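Local coordinates for exopolygalacturonase (Yersinia enterocolitica, PDB 2UVF), which hydrolyses the polygalacturonic acid of pectin, releasing product from the chain end as an exo-acting glycoside hydrolase of family 28, at residues L203-T208 against T257-R262; N272-A277 against V349-F354; K548-L553 against D571-E576. One frame throughout, in Å; residues are numbered along the deposited sequence.

The three contacts follow one another along the chain, and all lie in the right-handed parallel beta-helix typical of family 28. Contact 1 pairs strands 207-211 and 258-264 of early coils. Contact 2, with its centre about 26 Å from that of contact 1, joins the turns that follow strands 268-270 and 348-350. It holds F354, one of the residues lining the glycan pocket. Contact 3 pairs strands 551-562 and 568-573 near the C-terminus; its centre lies about 43 Å from that of contact 1 and about 40 Å from that of contact 2, and it falls on the opposite side of the chain's centre from contact 1. Together they sample the solenoid from an early coil, past the substrate region, to a late coil.

Contact 1. Residues L203-T208 against T257-R262; sequences LKSDMT and TFRNIR
D206 and N260 stand side by side and point the same way, both with left-handed backbones and with CG anti to the carbonyl carbon. The N260 amide gives ND2 to OD1 of D206 at 2.7 Å, meeting the syn lone pair of the carboxylate, whose plane is turned 60° from that of the amide. The second oxygen, OD2, comes to the edge of the R259 guanidinium, where the extended arginine chain brings NE to 3.6 Å in a long salt bridge, the two planes almost perpendicular. OD1 thus holds the firm bond and OD2 only a long one; the D206 backbone N donates to R259 O at 2.9 Å, nearly straight at 164°. One residue earlier, S205 OG receives R259 N at 2.9 Å, at the edge of the F258 ring. T208 and R262, partners in a parallel bridge, also lie side by side: R262 bends at chi3 (92°), so that NH1 reaches T208 OG1 at 3.1 Å with the hydroxyl in the guanidinium plane. NH2 of the same group binds L46 O of the N-terminal fibronectin type III domain. M207, on the face opposite T208 and R262, packs on I180 of helix 173-181, as does L203 from the preceding loop; L203 CD1 also touches I261 CG2 at 3.7 Å. Strand 207-211 runs parallel to strand 258-264 on one flank and to strand 187-191 on the other.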
ATOM      1  N   LEU A 203     -10.780 -13.454 -12.526  1.00 41.18           N
ATOM      2  CA  LEU A 203     -10.806 -14.387 -11.417  1.00 41.07           C
ATOM      3  C   LEU A 203     -12.240 -14.589 -10.975  1.00 41.28           C
ATOM      4  O   LEU A 203     -13.152 -13.888 -11.424  1.00 41.19           O
ATOM      5  CB  LEU A 203      -9.953 -13.872 -10.240  1.00 40.62           C
ATOM      6  CG  LEU A 203      -8.449 -13.625 -10.431  1.00 39.48           C
ATOM      7  CD1 LEU A 203      -7.840 -13.139  -9.148  1.00 36.84           C
ATOM      8  CD2 LEU A 203      -7.714 -14.867 -10.899  1.00 37.32           C
ATOM      9  N   LYS A 204     -12.434 -15.561 -10.098  1.00 41.62           N
ATOM     10  CA  LYS A 204     -13.745 -15.830  -9.535  1.00 41.65           C
ATOM     11  C   LYS A 204     -13.575 -16.198  -8.076  1.00 41.83           C
ATOM     12  O   LYS A 204     -12.454 -16.490  -7.623  1.00 41.09           O
ATOM     13  CB  LYS A 204     -14.448 -16.955 -10.287  1.00 41.83           C
ATOM     14  CG  LYS A 204     -13.682 -18.280 -10.331  1.00 42.47           C
ATOM     15  CD  LYS A 204     -14.641 -19.428 -10.075  1.00 44.45           C
ATOM     16  CE  LYS A 204     -14.035 -20.763 -10.432  1.00 45.49           C
ATOM     17  NZ  LYS A 204     -14.266 -21.069 -11.875  1.00 46.26           N
ATOM     18  N   SER A 205     -14.696 -16.170  -7.357  1.00 41.78           N
ATOM     19  CA  SER A 205     -14.750 -16.485  -5.937  1.00 42.24           C
ATOM     20  C   SER A 205     -14.154 -17.858  -5.577  1.00 42.53           C
ATOM     21  O   SER A 205     -14.071 -18.758  -6.421  1.00 42.00           O
ATOM     22  CB  SER A 205     -16.192 -16.375  -5.447  1.00 41.88           C
ATOM     23  OG  SER A 205     -16.683 -15.060  -5.693  1.00 42.87           O
ATOM     24  N   ASP A 206     -13.736 -17.984  -4.314  1.00 43.12           N
ATOM     25  CA  ASP A 206     -13.226 -19.242  -3.738  1.00 43.17           C
ATOM     26  C   ASP A 206     -12.137 -19.921  -4.570  1.00 43.10           C
ATOM     27  O   ASP A 206     -12.291 -21.072  -5.002  1.00 42.87           O
ATOM     28  CB  ASP A 206     -14.392 -20.197  -3.430  1.00 43.41           C
ATOM     29  CG  ASP A 206     -15.372 -19.605  -2.443  1.00 44.67           C
ATOM     30  OD1 ASP A 206     -14.967 -19.317  -1.296  1.00 46.41           O
ATOM     31  OD2 ASP A 206     -16.551 -19.423  -2.803  1.00 47.37           O
ATOM     32  N   MET A 207     -11.043 -19.188  -4.799  1.00 42.86           N
ATOM     33  CA  MET A 207      -9.870 -19.729  -5.491  1.00 42.30           C
ATOM     34  C   MET A 207      -8.554 -19.091  -5.010  1.00 42.10           C
ATOM     35  O   MET A 207      -8.552 -18.079  -4.306  1.00 42.36           O
ATOM     36  CB  MET A 207     -10.018 -19.600  -7.018  1.00 42.32           C
ATOM     37  CG  MET A 207      -9.986 -18.170  -7.547  1.00 41.34           C
ATOM     38  SD  MET A 207      -9.651 -18.057  -9.306  1.00 43.01           S
ATOM     39  CE  MET A 207      -7.882 -18.401  -9.367  1.00 42.29           C
ATOM     40  N   THR A 208      -7.445 -19.724  -5.378  1.00 41.58           N
ATOM     41  CA  THR A 208      -6.107 -19.201  -5.153  1.00 41.03           C
ATOM     42  C   THR A 208      -5.396 -19.311  -6.479  1.00 41.01           C
ATOM     43  O   THR A 208      -5.477 -20.342  -7.142  1.00 41.06           O
ATOM     44  CB  THR A 208      -5.314 -20.020  -4.109  1.00 40.61           C
ATOM     45  OG1 THR A 208      -5.905 -19.858  -2.817  1.00 39.98           O
ATOM     46  CG2 THR A 208      -3.839 -19.572  -4.060  1.00 40.10           C
ATOM     47  N   THR A 257     -19.694  -9.385  -4.026  1.00 42.54           N
ATOM     48  CA  THR A 257     -19.912  -9.805  -5.411  1.00 42.65           C
ATOM     49  C   THR A 257     -19.023 -10.998  -5.722  1.00 42.78           C
ATOM     50  O   THR A 257     -19.446 -11.968  -6.373  1.00 42.39           O
ATOM     51  CB  THR A 257     -19.644  -8.642  -6.393  1.00 43.08           C
ATOM     52  OG1 THR A 257     -20.637  -7.626  -6.199  1.00 44.18           O
ATOM     53  CG2 THR A 257     -19.694  -9.109  -7.825  1.00 42.16           C
ATOM     54  N   PHE A 258     -17.786 -10.913  -5.234  1.00 42.79           N
ATOM     55  CA  PHE A 258     -16.889 -12.052  -5.156  1.00 42.42           C
ATOM     56  C   PHE A 258     -16.603 -12.328  -3.690  1.00 42.31           C
ATOM     57  O   PHE A 258     -16.945 -11.529  -2.823  1.00 42.42           O
ATOM     58  CB  PHE A 258     -15.596 -11.772  -5.910  1.00 42.35           C
ATOM     59  CG  PHE A 258     -15.804 -11.372  -7.330  1.00 42.05           C
ATOM     60  CD1 PHE A 258     -15.983 -12.341  -8.319  1.00 41.77           C
ATOM     61  CD2 PHE A 258     -15.816 -10.031  -7.688  1.00 41.87           C
ATOM     62  CE1 PHE A 258     -16.178 -11.981  -9.630  1.00 40.96           C
ATOM     63  CE2 PHE A 258     -16.000  -9.657  -9.000  1.00 41.05           C
ATOM     64  CZ  PHE A 258     -16.173 -10.637  -9.982  1.00 42.23           C
ATOM     65  N   ARG A 259     -16.008 -13.475  -3.400  1.00 42.18           N
ATOM     66  CA  ARG A 259     -15.593 -13.742  -2.040  1.00 42.00           C
ATOM     67  C   ARG A 259     -14.397 -14.671  -2.032  1.00 41.61           C
ATOM     68  O   ARG A 259     -14.218 -15.466  -2.951  1.00 41.24           O
ATOM     69  CB  ARG A 259     -16.755 -14.260  -1.156  1.00 42.05           C
ATOM     70  CG  ARG A 259     -17.248 -15.672  -1.426  1.00 42.53           C
ATOM     71  CD  ARG A 259     -18.368 -16.079  -0.465  1.00 43.02           C
ATOM     72  NE  ARG A 259     -18.582 -17.531  -0.507  1.00 47.04           N
ATOM     73  CZ  ARG A 259     -19.438 -18.217   0.261  1.00 48.94           C
ATOM     74  NH1 ARG A 259     -20.195 -17.606   1.169  1.00 48.17           N
ATOM     75  NH2 ARG A 259     -19.539 -19.537   0.120  1.00 48.99           N
ATOM     76  N   ASN A 260     -13.579 -14.541  -0.988  1.00 41.14           N
ATOM     77  CA  ASN A 260     -12.453 -15.441  -0.740  1.00 40.98           C
ATOM     78  C   ASN A 260     -11.530 -15.599  -1.953  1.00 39.97           C
ATOM     79  O   ASN A 260     -11.411 -16.685  -2.510  1.00 39.95           O
ATOM     80  CB  ASN A 260     -12.929 -16.822  -0.216  1.00 40.64           C
ATOM     81  CG  ASN A 260     -14.019 -16.723   0.849  1.00 43.02           C
ATOM     82  OD1 ASN A 260     -14.083 -15.757   1.627  1.00 46.04           O
ATOM     83  ND2 ASN A 260     -14.885 -17.740   0.900  1.00 43.21           N
ATOM     84  N   ILE A 261     -10.882 -14.510  -2.363  1.00 39.29           N
ATOM     85  CA  ILE A 261      -9.890 -14.568  -3.459  1.00 39.18           C
ATOM     86  C   ILE A 261      -8.446 -14.419  -2.948  1.00 38.64           C
ATOM     87  O   ILE A 261      -8.148 -13.544  -2.143  1.00 38.48           O
ATOM     88  CB  ILE A 261     -10.174 -13.531  -4.605  1.00 39.24           C
ATOM     89  CG1 ILE A 261     -11.621 -13.683  -5.122  1.00 40.20           C
ATOM     90  CG2 ILE A 261      -9.174 -13.698  -5.715  1.00 37.63           C
ATOM     91  CD1 ILE A 261     -12.073 -12.628  -6.116  1.00 39.28           C
ATOM     92  N   ARG A 262      -7.558 -15.271  -3.452  1.00 38.31           N
ATOM     93  CA  ARG A 262      -6.185 -15.379  -2.960  1.00 37.85           C
ATOM     94  C   ARG A 262      -5.200 -15.410  -4.121  1.00 37.30           C
ATOM     95  O   ARG A 262      -5.398 -16.145  -5.090  1.00 37.00           O
ATOM     96  CB  ARG A 262      -6.006 -16.651  -2.115  1.00 37.50           C
ATOM     97  CG  ARG A 262      -6.814 -16.676  -0.828  1.00 38.23           C
ATOM     98  CD  ARG A 262      -6.648 -17.985  -0.114  1.00 37.79           C
ATOM     99  NE  ARG A 262      -5.558 -17.936   0.852  1.00 38.21           N
ATOM    100  CZ  ARG A 262      -4.343 -18.437   0.673  1.00 37.69           C
ATOM    101  NH1 ARG A 262      -4.017 -19.061  -0.452  1.00 39.06           N
ATOM    102  NH2 ARG A 262      -3.452 -18.320   1.641  1.00 39.10           N
TER

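Contact 2. Residues N272-A277 against V349-F354; sequences NGWLRA and VRNPAF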
ATOM      1  N   ASN A 272       4.237  -5.205 -18.397  1.00 31.06           N
ATOM      2  CA  ASN A 272       4.771  -5.040 -19.748  1.00 31.80           C
ATOM      3  C   ASN A 272       4.509  -3.632 -20.279  1.00 31.97           C
ATOM      4  O   ASN A 272       4.362  -3.422 -21.505  1.00 32.42           O
ATOM      5  CB  ASN A 272       4.225  -6.136 -20.700  1.00 31.99           C
ATOM      6  CG  ASN A 272       5.143  -6.417 -21.888  1.00 34.13           C
ATOM      7  OD1 ASN A 272       6.241  -5.843 -22.009  1.00 36.70           O
ATOM      8  ND2 ASN A 272       4.698  -7.312 -22.773  1.00 33.08           N
ATOM      9  N   GLY A 273       4.479  -2.672 -19.349  1.00 30.47           N
ATOM     10  CA  GLY A 273       3.970  -1.346 -19.613  1.00 29.05           C
ATOM     11  C   GLY A 273       4.960  -0.397 -20.223  1.00 28.76           C
ATOM     12  O   GLY A 273       4.592   0.464 -21.044  1.00 27.38           O
ATOM     13  N   TRP A 274       6.220  -0.558 -19.815  1.00 28.22           N
ATOM     14  CA  TRP A 274       7.254   0.445 -20.040  1.00 28.49           C
ATOM     15  C   TRP A 274       8.599  -0.137 -20.383  1.00 29.29           C
ATOM     16  O   TRP A 274       8.957  -1.222 -19.911  1.00 30.19           O
ATOM     17  CB  TRP A 274       7.471   1.241 -18.749  1.00 27.58           C
ATOM     18  CG  TRP A 274       6.280   1.907 -18.285  1.00 25.76           C
ATOM     19  CD1 TRP A 274       5.460   1.514 -17.266  1.00 27.22           C
ATOM     20  CD2 TRP A 274       5.735   3.093 -18.813  1.00 26.09           C
ATOM     21  NE1 TRP A 274       4.429   2.396 -17.123  1.00 26.08           N
ATOM     22  CE2 TRP A 274       4.570   3.379 -18.072  1.00 26.13           C
ATOM     23  CE3 TRP A 274       6.112   3.962 -19.854  1.00 25.84           C
ATOM     24  CZ2 TRP A 274       3.795   4.500 -18.325  1.00 25.31           C
ATOM     25  CZ3 TRP A 274       5.327   5.061 -20.112  1.00 25.57           C
ATOM     26  CH2 TRP A 274       4.188   5.331 -19.340  1.00 25.59           C
ATOM     27  N   LEU A 275       9.361   0.632 -21.147  1.00 29.74           N
ATOM     28  CA  LEU A 275      10.750   0.328 -21.385  1.00 30.12           C
ATOM     29  C   LEU A 275      11.554   0.604 -20.117  1.00 31.03           C
ATOM     30  O   LEU A 275      11.121   1.354 -19.244  1.00 29.90           O
ATOM     31  CB  LEU A 275      11.276   1.149 -22.573  1.00 30.50           C
ATOM     32  CG  LEU A 275      10.867   0.680 -23.990  1.00 29.26           C
ATOM     33  CD1 LEU A 275      11.419   1.631 -24.987  1.00 29.75           C
ATOM     34  CD2 LEU A 275      11.346  -0.738 -24.320  1.00 29.71           C
ATOM     35  N   ARG A 276      12.733  -0.008 -20.021  1.00 31.78           N
ATOM     36  CA  ARG A 276      13.643   0.266 -18.925  1.00 32.53           C
ATOM     37  C   ARG A 276      14.215   1.684 -19.029  1.00 33.18           C
ATOM     38  O   ARG A 276      14.195   2.292 -20.102  1.00 33.42           O
ATOM     39  CB  ARG A 276      14.756  -0.792 -18.907  1.00 32.60           C
ATOM     40  CG  ARG A 276      14.269  -2.189 -18.551  1.00 31.22           C
ATOM     41  CD  ARG A 276      13.820  -2.260 -17.117  1.00 31.41           C
ATOM     42  NE  ARG A 276      13.582  -3.644 -16.731  1.00 32.04           N
ATOM     43  CZ  ARG A 276      14.460  -4.433 -16.116  1.00 29.33           C
ATOM     44  NH1 ARG A 276      15.654  -3.973 -15.796  1.00 29.10           N
ATOM     45  NH2 ARG A 276      14.135  -5.691 -15.827  1.00 27.68           N
ATOM     46  N   ALA A 277      14.713   2.216 -17.916  1.00 33.75           N
ATOM     47  CA  ALA A 277      15.293   3.563 -17.889  1.00 34.04           C
ATOM     48  C   ALA A 277      16.698   3.582 -18.502  1.00 34.92           C
ATOM     49  O   ALA A 277      17.275   2.524 -18.733  1.00 35.50           O
ATOM     50  CB  ALA A 277      15.321   4.083 -16.477  1.00 33.32           C
ATOM     51  N   VAL A 349       5.807  -7.494  -8.073  1.00 27.03           N
ATOM     52  CA  VAL A 349       5.112  -6.674  -9.066  1.00 26.22           C
ATOM     53  C   VAL A 349       6.148  -5.867  -9.824  1.00 27.04           C
ATOM     54  O   VAL A 349       6.965  -5.138  -9.227  1.00 26.69           O
ATOM     55  CB  VAL A 349       4.059  -5.698  -8.430  1.00 25.70           C
ATOM     56  CG1 VAL A 349       3.464  -4.729  -9.497  1.00 25.85           C
ATOM     57  CG2 VAL A 349       2.940  -6.453  -7.826  1.00 25.20           C
ATOM     58  N   ARG A 350       6.111  -5.974 -11.144  1.00 27.90           N
ATOM     59  CA  ARG A 350       6.989  -5.189 -11.984  1.00 28.06           C
ATOM     60  C   ARG A 350       6.221  -4.477 -13.074  1.00 27.83           C
ATOM     61  O   ARG A 350       5.196  -4.959 -13.485  1.00 28.11           O
ATOM     62  CB  ARG A 350       8.037  -6.100 -12.594  1.00 28.78           C
ATOM     63  CG  ARG A 350       9.061  -6.528 -11.555  1.00 30.80           C
ATOM     64  CD  ARG A 350      10.134  -7.374 -12.126  1.00 31.76           C
ATOM     65  NE  ARG A 350      11.118  -7.609 -11.092  1.00 34.11           N
ATOM     66  CZ  ARG A 350      12.110  -8.476 -11.181  1.00 33.83           C
ATOM     67  NH1 ARG A 350      12.267  -9.197 -12.281  1.00 33.72           N
ATOM     68  NH2 ARG A 350      12.955  -8.591 -10.168  1.00 32.48           N
ATOM     69  N   ASN A 351       6.703  -3.307 -13.492  1.00 27.79           N
ATOM     70  CA  ASN A 351       6.356  -2.727 -14.793  1.00 27.65           C
ATOM     71  C   ASN A 351       4.841  -2.591 -15.139  1.00 28.26           C
ATOM     72  O   ASN A 351       4.411  -3.096 -16.181  1.00 28.59           O
ATOM     73  CB  ASN A 351       7.054  -3.559 -15.884  1.00 27.92           C
ATOM     74  CG  ASN A 351       7.336  -2.769 -17.153  1.00 27.18           C
ATOM     75  OD1 ASN A 351       7.920  -3.296 -18.096  1.00 29.36           O
ATOM     76  ND2 ASN A 351       6.958  -1.508 -17.171  1.00 23.90           N
ATOM     77  N   PRO A 352       4.041  -1.883 -14.300  1.00 27.70           N
ATOM     78  CA  PRO A 352       2.630  -1.785 -14.636  1.00 27.69           C
ATOM     79  C   PRO A 352       2.467  -0.754 -15.744  1.00 28.24           C
ATOM     80  O   PRO A 352       3.233   0.212 -15.793  1.00 29.20           O
ATOM     81  CB  PRO A 352       2.007  -1.273 -13.334  1.00 27.33           C
ATOM     82  CG  PRO A 352       3.069  -0.370 -12.758  1.00 25.82           C
ATOM     83  CD  PRO A 352       4.367  -1.097 -13.087  1.00 27.36           C
ATOM     84  N   ALA A 353       1.495  -0.946 -16.632  1.00 28.56           N
ATOM     85  CA  ALA A 353       1.198   0.071 -17.646  1.00 28.35           C
ATOM     86  C   ALA A 353       0.555   1.327 -17.037  1.00 27.83           C
ATOM     87  O   ALA A 353       0.754   2.423 -17.530  1.00 28.69           O
ATOM     88  CB  ALA A 353       0.329  -0.524 -18.781  1.00 28.79           C
ATOM     89  N   PHE A 354      -0.178   1.171 -15.940  1.00 27.67           N
ATOM     90  CA  PHE A 354      -0.801   2.299 -15.238  1.00 27.15           C
ATOM     91  C   PHE A 354      -0.504   2.101 -13.731  1.00 27.81           C
ATOM     92  O   PHE A 354       0.669   2.274 -13.313  1.00 28.52           O
ATOM     93  CB  PHE A 354      -2.284   2.365 -15.616  1.00 26.85           C
ATOM     94  CG  PHE A 354      -3.034   3.595 -15.124  1.00 25.92           C
ATOM     95  CD1 PHE A 354      -2.461   4.848 -15.110  1.00 23.13           C
ATOM     96  CD2 PHE A 354      -4.349   3.468 -14.698  1.00 25.78           C
ATOM     97  CE1 PHE A 354      -3.186   5.975 -14.670  1.00 24.95           C
ATOM     98  CE2 PHE A 354      -5.082   4.592 -14.248  1.00 26.03           C
ATOM     99  CZ  PHE A 354      -4.496   5.843 -14.235  1.00 26.13           C
TER
HETATM  100  O   HOH W   1       2.597   3.097 -14.945  1.00 20.07           O
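In this part of the family 28 parallel beta-helix, the turn after strand 268-270 packs on the turn after strand 348-350, and W274 and N351 carry most of the contact. The CB of W274 lies beside the amide group of N351; the two side chains cross obliquely, the amide at the indole edge and the planes only 29° apart. With chi1 at -59°, CG is anti to the carbonyl carbon and the ring swings toward P352. CD1 comes to 3.0 Å from P352 O, and NE1 is nearer to that oxygen, at 2.8 Å, with the carbonyl at the ring edge. Further along the benzene part, CZ2 passes 3.8 Å from A353 O; A308 and R330 also touch the indole. In the backbone, G273 N donates to N351 O at 3.2 Å, from above the carbonyl plane. The absence of a side chain at G273 lets its CA approach A353 CA to 3.7 Å. The N351 side chain lies about 4 Å from a bound nickel ion, and F354 touches the bound galacturonate. One water joins the turns: it accepts from W274 NE1 at 2.9 Å and donates to F354 O at 2.7 Å.

Contact 3. Residues K548-L553 against D571-E576; sequences KAWHRL and DLRDSE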
ATOM      1  N   LYS A 548     -12.722  29.364   4.882  1.00 65.14           N
ATOM      2  CA  LYS A 548     -13.136  28.461   5.973  1.00 64.56           C
ATOM      3  C   LYS A 548     -12.512  27.057   5.940  1.00 63.50           C
ATOM      4  O   LYS A 548     -12.823  26.219   6.798  1.00 63.73           O
ATOM      5  CB  LYS A 548     -14.676  28.383   6.118  1.00 64.90           C
ATOM      6  CG  LYS A 548     -15.348  29.628   6.726  1.00 65.66           C
ATOM      7  CD  LYS A 548     -16.642  29.255   7.465  1.00 67.03           C
ATOM      8  CE  LYS A 548     -17.565  30.454   7.648  1.00 68.17           C
ATOM      9  NZ  LYS A 548     -18.162  30.928   6.353  1.00 68.30           N
ATOM     10  N   ALA A 549     -11.629  26.814   4.973  1.00 62.21           N
ATOM     11  CA  ALA A 549     -10.925  25.529   4.853  1.00 60.79           C
ATOM     12  C   ALA A 549      -9.691  25.466   5.760  1.00 59.75           C
ATOM     13  O   ALA A 549      -8.609  25.950   5.397  1.00 59.56           O
ATOM     14  CB  ALA A 549     -10.547  25.245   3.391  1.00 60.70           C
ATOM     15  N   TRP A 550      -9.868  24.894   6.948  1.00 58.16           N
ATOM     16  CA  TRP A 550      -8.746  24.645   7.845  1.00 56.94           C
ATOM     17  C   TRP A 550      -8.695  23.210   8.374  1.00 55.52           C
ATOM     18  O   TRP A 550      -9.708  22.502   8.416  1.00 54.85           O
ATOM     19  CB  TRP A 550      -8.664  25.678   8.992  1.00 57.57           C
ATOM     20  CG  TRP A 550      -9.930  25.846   9.795  1.00 58.43           C
ATOM     21  CD1 TRP A 550     -10.423  24.998  10.759  1.00 59.12           C
ATOM     22  CD2 TRP A 550     -10.856  26.938   9.708  1.00 58.90           C
ATOM     23  NE1 TRP A 550     -11.610  25.492  11.264  1.00 59.04           N
ATOM     24  CE2 TRP A 550     -11.898  26.680  10.642  1.00 58.99           C
ATOM     25  CE3 TRP A 550     -10.919  28.102   8.920  1.00 58.65           C
ATOM     26  CZ2 TRP A 550     -12.984  27.552  10.816  1.00 58.54           C
ATOM     27  CZ3 TRP A 550     -11.999  28.971   9.093  1.00 59.00           C
ATOM     28  CH2 TRP A 550     -13.020  28.686  10.036  1.00 58.93           C
ATOM     29  N   HIS A 551      -7.486  22.805   8.759  1.00 53.96           N
ATOM     30  CA  HIS A 551      -7.226  21.528   9.408  1.00 52.50           C
ATOM     31  C   HIS A 551      -7.284  21.743  10.905  1.00 51.20           C
ATOM     32  O   HIS A 551      -6.987  22.828  11.398  1.00 51.12           O
ATOM     33  CB  HIS A 551      -5.832  20.997   9.033  1.00 52.63           C
ATOM     34  CG  HIS A 551      -5.488  21.159   7.584  1.00 52.74           C
ATOM     35  ND1 HIS A 551      -5.827  20.224   6.630  1.00 53.12           N
ATOM     36  CD2 HIS A 551      -4.851  22.155   6.925  1.00 51.90           C
ATOM     37  CE1 HIS A 551      -5.402  20.631   5.448  1.00 52.58           C
ATOM     38  NE2 HIS A 551      -4.807  21.799   5.598  1.00 52.02           N
ATOM     39  N   ARG A 552      -7.653  20.710  11.638  1.00 49.85           N
ATOM     40  CA  ARG A 552      -7.780  20.850  13.073  1.00 49.02           C
ATOM     41  C   ARG A 552      -7.427  19.533  13.742  1.00 47.62           C
ATOM     42  O   ARG A 552      -7.388  18.503  13.087  1.00 47.63           O
ATOM     43  CB  ARG A 552      -9.196  21.353  13.455  1.00 48.91           C
ATOM     44  CG  ARG A 552     -10.294  20.311  13.349  1.00 49.22           C
ATOM     45  CD  ARG A 552     -11.709  20.900  13.387  1.00 50.18           C
ATOM     46  NE  ARG A 552     -12.690  19.809  13.405  1.00 53.52           N
ATOM     47  CZ  ARG A 552     -13.207  19.276  14.512  1.00 54.95           C
ATOM     48  NH1 ARG A 552     -12.878  19.764  15.712  1.00 54.50           N
ATOM     49  NH2 ARG A 552     -14.067  18.263  14.424  1.00 55.24           N
ATOM     50  N   LEU A 553      -7.153  19.581  15.042  1.00 46.31           N
ATOM     51  CA  LEU A 553      -6.908  18.380  15.850  1.00 45.18           C
ATOM     52  C   LEU A 553      -5.708  17.527  15.404  1.00 44.19           C
ATOM     53  O   LEU A 553      -5.809  16.309  15.294  1.00 43.91           O
ATOM     54  CB  LEU A 553      -8.189  17.535  15.980  1.00 45.15           C
ATOM     55  CG  LEU A 553      -9.351  18.190  16.749  1.00 45.55           C
ATOM     56  CD1 LEU A 553     -10.615  17.394  16.550  1.00 43.52           C
ATOM     57  CD2 LEU A 553      -9.020  18.351  18.257  1.00 44.83           C
ATOM     58  N   ASP A 571      -3.115  27.477   8.678  1.00 50.26           N
ATOM     59  CA  ASP A 571      -4.534  27.118   8.731  1.00 50.24           C
ATOM     60  C   ASP A 571      -4.786  25.889   9.575  1.00 49.59           C
ATOM     61  O   ASP A 571      -5.404  24.918   9.128  1.00 49.51           O
ATOM     62  CB  ASP A 571      -5.110  26.923   7.322  1.00 50.47           C
ATOM     63  CG  ASP A 571      -4.846  28.107   6.420  1.00 52.15           C
ATOM     64  OD1 ASP A 571      -4.949  29.264   6.889  1.00 53.85           O
ATOM     65  OD2 ASP A 571      -4.526  27.885   5.234  1.00 54.38           O
ATOM     66  N   LEU A 572      -4.332  25.953  10.816  1.00 49.04           N
ATOM     67  CA  LEU A 572      -4.468  24.831  11.715  1.00 48.48           C
ATOM     68  C   LEU A 572      -5.106  25.265  13.030  1.00 48.18           C
ATOM     69  O   LEU A 572      -4.788  26.324  13.554  1.00 48.33           O
ATOM     70  CB  LEU A 572      -3.095  24.207  11.956  1.00 48.19           C
ATOM     71  CG  LEU A 572      -3.065  22.938  12.805  1.00 47.65           C
ATOM     72  CD1 LEU A 572      -3.623  21.752  12.027  1.00 46.85           C
ATOM     73  CD2 LEU A 572      -1.646  22.690  13.267  1.00 47.52           C
ATOM     74  N   ARG A 573      -6.005  24.447  13.560  1.00 47.78           N
ATOM     75  CA  ARG A 573      -6.653  24.756  14.830  1.00 47.80           C
ATOM     76  C   ARG A 573      -6.648  23.576  15.780  1.00 47.20           C
ATOM     77  O   ARG A 573      -6.587  22.428  15.337  1.00 46.68           O
ATOM     78  CB  ARG A 573      -8.098  25.200  14.592  1.00 48.36           C
ATOM     79  CG  ARG A 573      -8.215  26.305  13.579  1.00 50.02           C
ATOM     80  CD  ARG A 573      -9.504  27.069  13.731  1.00 53.88           C
ATOM     81  NE  ARG A 573      -9.461  28.284  12.910  1.00 56.25           N
ATOM     82  CZ  ARG A 573     -10.301  29.307  13.036  1.00 57.90           C
ATOM     83  NH1 ARG A 573     -11.268  29.279  13.957  1.00 58.52           N
ATOM     84  NH2 ARG A 573     -10.174  30.356  12.234  1.00 58.49           N
ATOM     85  N   ASP A 574      -6.740  23.865  17.081  1.00 46.45           N
ATOM     86  CA  ASP A 574      -6.887  22.836  18.139  1.00 46.46           C
ATOM     87  C   ASP A 574      -5.794  21.735  18.107  1.00 45.86           C
ATOM     88  O   ASP A 574      -6.054  20.554  18.417  1.00 45.16           O
ATOM     89  CB  ASP A 574      -8.304  22.203  18.145  1.00 46.70           C
ATOM     90  CG  ASP A 574      -9.415  23.182  17.719  1.00 48.69           C
ATOM     91  OD1 ASP A 574      -9.388  24.363  18.138  1.00 48.95           O
ATOM     92  OD2 ASP A 574     -10.332  22.748  16.971  1.00 50.23           O
ATOM     93  N   SER A 575      -4.571  22.140  17.762  1.00 45.23           N
ATOM     94  CA  SER A 575      -3.465  21.200  17.594  1.00 44.71           C
ATOM     95  C   SER A 575      -2.279  21.440  18.544  1.00 45.10           C
ATOM     96  O   SER A 575      -2.018  22.574  18.939  1.00 45.29           O
ATOM     97  CB  SER A 575      -3.005  21.242  16.141  1.00 44.95           C
ATOM     98  OG  SER A 575      -4.075  20.910  15.269  1.00 42.30           O
ATOM     99  N   GLU A 576      -1.560  20.377  18.915  1.00 44.57           N
ATOM    100  CA  GLU A 576      -0.349  20.533  19.744  1.00 44.39           C
ATOM    101  C   GLU A 576       0.887  19.744  19.272  1.00 43.64           C
ATOM    102  O   GLU A 576       0.764  18.615  18.801  1.00 43.02           O
ATOM    103  CB  GLU A 576      -0.628  20.276  21.238  1.00 44.35           C
ATOM    104  CG  GLU A 576      -0.930  18.843  21.612  1.00 45.66           C
ATOM    105  CD  GLU A 576      -2.311  18.417  21.190  1.00 48.36           C
ATOM    106  OE1 GLU A 576      -3.215  19.285  21.165  1.00 49.03           O
ATOM    107  OE2 GLU A 576      -2.489  17.214  20.877  1.00 50.63           O
TER
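Three backbone hydrogen bonds zip the two segments together in parallel register. H551 N donates to D571 O at 3.0 Å, R573 N to H551 O at 2.9 Å, and L553 N to R573 O at 2.9 Å. The last carbonyl also takes the hydroxyl of S575, which comes from above its plane, so R573 O is held by two donors; S575 OG accepts from V554 N. The dominant side-chain interaction is a stack. W550 has CG in the crowded position between backbone N and carbonyl carbon (chi1 53°), which turns one face of the indole to the extended R573 chain. The guanidinium lies flat on it, planes 8° apart, with CZ 3.9 Å from the centroid of the six-membered ring in a cation-pi contact. R573 CD adds a CH-pi contact over the five-membered ring, and K548 O faces the other side of the indole. Apolar contact comes from L572, whose CD1 reaches H551 CB at 3.8 Å where both also touch I541 of strand 539-542. H551 NE2 is tied to K542 O. Parallel pairing of strands from successive coils, here H551 with L572 and R552 with R573, is characteristic of the parallel beta-helix, close to its C-terminal end.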